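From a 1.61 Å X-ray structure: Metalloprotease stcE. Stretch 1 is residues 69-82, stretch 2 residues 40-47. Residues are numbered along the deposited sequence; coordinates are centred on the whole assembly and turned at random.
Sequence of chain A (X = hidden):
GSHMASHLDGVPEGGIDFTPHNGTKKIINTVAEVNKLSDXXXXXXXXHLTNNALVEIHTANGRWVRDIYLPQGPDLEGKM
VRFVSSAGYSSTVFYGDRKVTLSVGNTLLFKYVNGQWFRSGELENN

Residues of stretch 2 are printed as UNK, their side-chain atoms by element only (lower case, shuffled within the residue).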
ATOM      1  N   TYR A  69       3.150  -6.726  -1.203  1.00 15.20           N
ATOM      2  CA  TYR A  69       2.950  -7.135   0.178  1.00 16.91           C
ATOM      3  C   TYR A  69       2.983  -5.949   1.130  1.00 15.10           C
ATOM      4  O   TYR A  69       3.966  -5.193   1.151  1.00 15.61           O
ATOM      5  CB  TYR A  69       4.039  -8.124   0.595  1.00 17.72           C
ATOM      6  CG  TYR A  69       3.957  -9.442  -0.165  1.00 18.95           C
ATOM      7  CD1 TYR A  69       3.228 -10.499   0.314  1.00 22.21           C
ATOM      8  CD2 TYR A  69       4.611  -9.582  -1.400  1.00 20.84           C
ATOM      9  CE1 TYR A  69       3.191 -11.708  -0.373  1.00 23.72           C
ATOM     10  CE2 TYR A  69       4.562 -10.785  -2.099  1.00 24.25           C
ATOM     11  CZ  TYR A  69       3.813 -11.827  -1.570  1.00 26.45           C
ATOM     12  OH  TYR A  69       3.747 -13.042  -2.263  1.00 30.91           O
ATOM     13  N   LEU A  70       1.943  -5.789   1.956  1.00 14.25           N
ATOM     14  CA  LEU A  70       2.022  -4.767   2.980  1.00 14.42           C
ATOM     15  C   LEU A  70       2.854  -5.290   4.180  1.00 16.47           C
ATOM     16  O   LEU A  70       2.749  -6.441   4.534  1.00 17.48           O
ATOM     17  CB  LEU A  70       0.606  -4.356   3.397  1.00 14.33           C
ATOM     18  CG  LEU A  70      -0.292  -3.737   2.344  1.00 13.18           C
ATOM     19  CD1 LEU A  70      -1.484  -3.044   3.050  1.00 12.05           C
ATOM     20  CD2 LEU A  70       0.434  -2.657   1.518  1.00 14.05           C
ATOM     21  N   PRO A  71       3.712  -4.437   4.741  1.00 16.20           N
ATOM     22  CA  PRO A  71       4.551  -4.868   5.873  1.00 18.47           C
ATOM     23  C   PRO A  71       3.772  -5.059   7.172  1.00 20.56           C
ATOM     24  O   PRO A  71       2.649  -4.539   7.321  1.00 19.73           O
ATOM     25  CB  PRO A  71       5.542  -3.738   5.975  1.00 18.56           C
ATOM     26  CG  PRO A  71       4.768  -2.480   5.507  1.00 17.31           C
ATOM     27  CD  PRO A  71       3.913  -3.010   4.410  1.00 15.87           C
ATOM     28  N   GLN A  72       4.387  -5.749   8.149  1.00 21.87           N
ATOM     29  CA  GLN A  72       3.857  -5.852   9.479  1.00 23.01           C
ATOM     30  C   GLN A  72       4.898  -5.324  10.453  1.00 24.24           C
ATOM     31  O   GLN A  72       6.085  -5.425  10.200  1.00 27.15           O
ATOM     32  CB  GLN A  72       3.544  -7.305   9.834  1.00 23.97           C
ATOM     33  CG  GLN A  72       2.447  -7.945   9.021  1.00 26.34           C
ATOM     34  CD  GLN A  72       1.050  -7.450   9.401  1.00 24.58           C
ATOM     35  OE1 GLN A  72       0.763  -7.242  10.579  1.00 26.06           O
ATOM     36  NE2 GLN A  72       0.173  -7.377   8.426  1.00 24.24           N
ATOM     37  N   GLY A  73       4.437  -4.781  11.578  1.00 25.70           N
ATOM     38  CA  GLY A  73       5.339  -4.365  12.646  1.00 27.63           C
ATOM     39  C   GLY A  73       4.763  -3.265  13.469  1.00 28.54           C
ATOM     40  O   GLY A  73       3.878  -2.509  13.033  1.00 25.73           O
ATOM     41  N   PRO A  74       5.297  -3.115  14.669  1.00 30.54           N
ATOM     42  CA  PRO A  74       4.787  -2.166  15.616  1.00 30.95           C
ATOM     43  C   PRO A  74       4.793  -0.704  15.146  1.00 29.57           C
ATOM     44  O   PRO A  74       3.817   0.032  15.396  1.00 29.47           O
ATOM     45  CB  PRO A  74       5.729  -2.344  16.827  1.00 33.11           C
ATOM     46  CG  PRO A  74       6.357  -3.637  16.671  1.00 34.49           C
ATOM     47  CD  PRO A  74       6.367  -3.980  15.227  1.00 33.83           C
ATOM     48  N   ASP A  75       5.857  -0.294  14.458  1.00 28.55           N
ATOM     49  CA  ASP A  75       6.027   1.083  14.075  1.00 28.10           C
ATOM     50  C   ASP A  75       5.075   1.552  12.976  1.00 25.05           C
ATOM     51  O   ASP A  75       5.106   2.726  12.584  1.00 24.41           O
ATOM     52  CB  ASP A  75       7.493   1.370  13.696  1.00 28.71           C
ATOM     53  CG  ASP A  75       8.001   0.522  12.542  1.00 31.88           C
ATOM     54  OD1 ASP A  75       7.364  -0.466  12.133  1.00 29.05           O
ATOM     55  OD2 ASP A  75       9.093   0.868  12.061  1.00 35.42           O
ATOM     56  N   LEU A  76       4.220   0.640  12.505  1.00 22.82           N
ATOM     57  CA  LEU A  76       3.214   0.970  11.445  1.00 21.39           C
ATOM     58  C   LEU A  76       1.890   1.491  12.022  1.00 19.86           C
ATOM     59  O   LEU A  76       0.961   1.813  11.291  1.00 18.32           O
ATOM     60  CB  LEU A  76       2.945  -0.269  10.595  1.00 20.76           C
ATOM     61  CG  LEU A  76       4.088  -0.820   9.724  1.00 22.28           C
ATOM     62  CD1 LEU A  76       3.770  -2.181   9.174  1.00 23.56           C
ATOM     63  CD2 LEU A  76       4.512   0.163   8.622  1.00 23.92           C
ATOM     64  N   GLU A  77       1.791   1.584  13.327  1.00 20.37           N
ATOM     65  CA  GLU A  77       0.582   2.024  13.977  1.00 19.20           C
ATOM     66  C   GLU A  77       0.063   3.349  13.417  1.00 18.83           C
ATOM     67  O   GLU A  77       0.771   4.364  13.412  1.00 18.36           O
ATOM     68  CB  GLU A  77       0.830   2.137  15.466  1.00 22.61           C
ATOM     69  CG  GLU A  77      -0.330   2.116  16.302  1.00 23.24           C
ATOM     70  CD  GLU A  77      -1.248   0.903  16.129  1.00 19.79           C
ATOM     71  OE1 GLU A  77      -0.795  -0.250  15.777  1.00 23.01           O
ATOM     72  OE2 GLU A  77      -2.398   1.211  16.262  1.00 20.01           O
ATOM     73  N   GLY A  78      -1.180   3.317  12.949  1.00 17.62           N
ATOM     74  CA  GLY A  78      -1.863   4.472  12.374  1.00 15.75           C
ATOM     75  C   GLY A  78      -1.431   4.868  10.970  1.00 15.68           C
ATOM     76  O   GLY A  78      -1.973   5.847  10.401  1.00 15.30           O
ATOM     77  N   LYS A  79      -0.472   4.161  10.421  1.00 13.49           N
ATOM     78  CA  LYS A  79       0.024   4.455   9.085  1.00 12.69           C
ATOM     79  C   LYS A  79      -0.980   4.008   8.028  1.00 11.64           C
ATOM     80  O   LYS A  79      -1.757   3.092   8.216  1.00 12.08           O
ATOM     81  CB  LYS A  79       1.375   3.762   8.841  1.00 13.08           C
ATOM     82  CG  LYS A  79       2.464   4.219   9.763  1.00 15.81           C
ATOM     83  CD  LYS A  79       2.793   5.682   9.607  1.00 17.24           C
ATOM     84  CE  LYS A  79       3.959   6.139  10.512  1.00 21.58           C
ATOM     85  NZ  LYS A  79       4.559   7.400  10.140  1.00 22.53           N
ATOM     86  N   MET A  80      -0.856   4.618   6.824  1.00 11.19           N
ATOM     87  CA  MET A  80      -1.787   4.357   5.714  1.00 10.46           C
ATOM     88  C   MET A  80      -1.057   4.083   4.413  1.00 10.19           C
ATOM     89  O   MET A  80       0.028   4.604   4.178  1.00 10.64           O
ATOM     90  CB  MET A  80      -2.794   5.502   5.566  1.00 11.70           C
ATOM     91  CG  MET A  80      -3.702   5.601   6.738  1.00 13.52           C
ATOM     92  SD  MET A  80      -4.798   7.036   6.634  0.12 13.60           S
ATOM     93  CE  MET A  80      -5.791   6.743   5.122  1.00 16.51           C
ATOM     94  N   VAL A  81      -1.697   3.293   3.565  1.00  9.58           N
ATOM     95  CA  VAL A  81      -1.193   3.014   2.211  1.00  9.35           C
ATOM     96  C   VAL A  81      -2.342   3.145   1.229  1.00  9.34           C
ATOM     97  O   VAL A  81      -3.400   2.531   1.427  1.00  9.36           O
ATOM     98  CB  VAL A  81      -0.543   1.595   2.072  1.00  9.21           C
ATOM     99  CG1 VAL A  81      -0.006   1.399   0.648  1.00  9.96           C
ATOM    100  CG2 VAL A  81       0.601   1.487   3.098  1.00 10.58           C
ATOM    101  N   ARG A  82      -2.142   3.930   0.190  1.00 10.14           N
ATOM    102  CA  ARG A  82      -3.107   4.082  -0.897  1.00  9.57           C
ATOM    103  C   ARG A  82      -2.526   3.504  -2.166  1.00  9.32           C
ATOM    104  O   ARG A  82      -1.325   3.650  -2.431  1.00 10.28           O
ATOM    105  CB  ARG A  82      -3.452   5.579  -1.115  1.00 10.97           C
ATOM    106  CG  ARG A  82      -4.525   5.759  -2.181  1.00 11.49           C
ATOM    107  CD  ARG A  82      -4.905   7.190  -2.359  1.00 13.37           C
ATOM    108  NE  ARG A  82      -5.576   7.738  -1.157  1.00 14.13           N
ATOM    109  CZ  ARG A  82      -5.163   8.778  -0.458  1.00 15.38           C
ATOM    110  NH1 ARG A  82      -4.016   9.410  -0.812  1.00 17.33           N
ATOM    111  NH2 ARG A  82      -5.849   9.259   0.589  1.00 18.31           N
ATOM    112  N   UNK A  40       8.459  -9.829   0.102  1.00 24.76           N
ATOM    113  CA  UNK A  40       7.459 -10.476   0.936  1.00 26.26           C
ATOM    114  C   UNK A  40       7.228  -9.761   2.249  1.00 25.10           C
ATOM    115  O   UNK A  40       6.167  -9.880   2.863  1.00 25.97           O
ATOM    116  c   UNK A  40       7.904 -11.951   1.230  1.00 28.52           C
ATOM    117  N   UNK A  41       8.224  -9.051   2.692  1.00 25.39           N
ATOM    118  CA  UNK A  41       8.149  -8.320   3.950  1.00 27.07           C
ATOM    119  C   UNK A  41       7.658  -6.907   3.796  1.00 24.70           C
ATOM    120  O   UNK A  41       7.502  -6.222   4.744  1.00 23.81           O
ATOM    121  o   UNK A  41      10.101  -9.367   4.763  1.00 36.54           O
ATOM    122  c   UNK A  41       9.535  -8.141   4.528  1.00 28.98           C
ATOM    123  N   UNK A  42       7.427  -6.486   2.559  1.00 22.36           N
ATOM    124  CA  UNK A  42       7.033  -5.101   2.311  1.00 20.47           C
ATOM    125  C   UNK A  42       8.065  -4.118   2.806  1.00 20.40           C
ATOM    126  O   UNK A  42       7.741  -3.070   3.346  1.00 19.28           O
ATOM    127  N   UNK A  43       9.348  -4.473   2.690  1.00 20.98           N
ATOM    128  CA  UNK A  43      10.392  -3.678   3.336  1.00 22.97           C
ATOM    129  C   UNK A  43      10.461  -2.216   2.883  1.00 21.32           C
ATOM    130  O   UNK A  43      10.676  -1.337   3.687  1.00 22.21           O
ATOM    131  c   UNK A  43      11.766  -4.361   3.154  1.00 24.40           C
ATOM    132  o   UNK A  43      11.730  -5.613   3.809  1.00 36.24           O
ATOM    133  N   UNK A  44      10.262  -1.935   1.584  1.00 21.27           N
ATOM    134  CA  UNK A  44      10.392  -0.562   1.115  1.00 20.38           C
ATOM    135  C   UNK A  44       9.251   0.291   1.576  1.00 18.67           C
ATOM    136  O   UNK A  44       9.453   1.419   1.941  1.00 19.53           O
ATOM    137  o   UNK A  44       9.412  -0.886  -1.110  1.00 21.01           O
ATOM    138  c   UNK A  44      10.555  -0.456  -0.438  1.00 20.23           C
ATOM    139  N   UNK A  45       8.039  -0.268   1.588  1.00 17.89           N
ATOM    140  CA  UNK A  45       6.873   0.459   2.128  1.00 17.59           C
ATOM    141  C   UNK A  45       7.143   0.750   3.593  1.00 19.23           C
ATOM    142  O   UNK A  45       6.931   1.860   4.070  1.00 18.89           O
ATOM    143  c   UNK A  45       5.155  -0.525   0.472  1.00 16.07           C
ATOM    144  c   UNK A  45       3.894  -1.320   0.281  1.00 16.11           C
ATOM    145  c   UNK A  45       5.569  -0.378   1.976  1.00 18.00           C
ATOM    146  c   UNK A  45       4.404   0.310   2.763  1.00 16.36           C
ATOM    147  N   UNK A  46       7.657  -0.266   4.327  1.00 20.27           N
ATOM    148  CA  UNK A  46       7.949  -0.111   5.736  1.00 21.47           C
ATOM    149  C   UNK A  46       8.934   1.065   5.972  1.00 22.46           C
ATOM    150  O   UNK A  46       8.722   1.923   6.828  1.00 21.72           O
ATOM    151  n   UNK A  46       8.322  -2.928   8.276  1.00 32.02           N
ATOM    152  c   UNK A  46       8.147  -0.786   8.747  1.00 31.38           C
ATOM    153  n   UNK A  46       8.014  -1.539   9.897  1.00 34.09           N
ATOM    154  c   UNK A  46       8.094  -2.823   9.582  1.00 32.53           C
ATOM    155  c   UNK A  46       8.550  -1.430   6.265  1.00 22.69           C
ATOM    156  c   UNK A  46       8.359  -1.653   7.726  1.00 27.97           C
ATOM    157  N   UNK A  47      10.001   1.082   5.178  1.00 22.08           N
ATOM    158  CA  UNK A  47      11.058   2.128   5.296  1.00 25.60           C
ATOM    159  C   UNK A  47      10.458   3.531   5.033  1.00 23.76           C
ATOM    160  O   UNK A  47      10.717   4.462   5.753  1.00 25.40           O
ATOM    161  c   UNK A  47      12.244   1.848   4.348  1.00 25.92           C
ATOM    162  o   UNK A  47      11.767   1.862   3.015  1.00 36.71           O
TER
HETATM  163  O   HOH W   1       4.749  -8.404   4.889  1.00 24.46           O
HETATM  164  O   HOH W   2       6.726  -7.207   7.354  1.00 24.40           O

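Position 40 carries a single side-chain carbon, a CB and nothing more. That CB points away from stretch 1, and the backbone makes the contact: the CA of position 40 lies 4.0 Å from the centroid of the Y69 ring, 21° off the ring normal, a CH-pi contact over the face. Its O also approaches CB of Y69 at 3.6 Å. The residue is alanine, A40.

Position 41 has one carbon followed by one oxygen. Its CB again points away, leaving the carbonyl to meet P71: the O of position 41 lies 3.4 Å from CA of P71, a CA-H...O contact with an angle of 124° at the hydrogen. The side-chain pattern is that of serine, S41.

Position 42 has no side-chain atoms. The spacing explains the fit: CA of position 42 is 3.3 Å from O of Y69, and a CB built there in ideal geometry would clash with that same oxygen. This is glycine, G42, which the positive phi of 59° also favours. G42 is the N-cap residue, and its O accepts a hydrogen bond from the backbone N of position 46 at 3.0 Å.

Positions 43 and 44 each show one carbon and one oxygen. Neither touches stretch 1; their CA-to-CB bonds point away. Both are serine, S43 and S44.

Position 45 has four carbons, forked at the first, with one arm two carbons long. Its CB points toward stretch 1, and the side chain packs against L70, P71 and V81. The end carbon of the longer arm is 3.9 Å from CD2 of L70, while the short-arm carbon lies 3.7 Å from CD of P71 and 4.0 Å from CG2 of V81. This is isoleucine, I45.

Position 46 shows one carbon leading to a five-membered ring of three carbons and two nitrogens. One ring nitrogen donates a hydrogen bond to OD1 of D75 at 2.6 Å; the 167° angle is nearly linear, and OD1 sits at the ring edge, near its plane. CG of L76 lies over one ring face. The ring identifies histidine, H46, and the donor is NE2.

Position 47, one carbon and one oxygen, faces away from stretch 1 and is serine. OG of S47 donates to O of S44 at 2.6 Å.

The contact buries 506 Å², both sides summed. Close backbone packing at G42, the apolar cluster around I45 and the H46–D75 hydrogen bond hold it together. Two waters supplement these: water 1 lies 2.9 Å from O of A40 and 2.8 Å from O of L70, and could donate to either; water 2 accepts from N of Q72 at 2.9 Å and lies 2.9 Å from O of S41.

Stretch 2 (40-47) ASGSSIHS
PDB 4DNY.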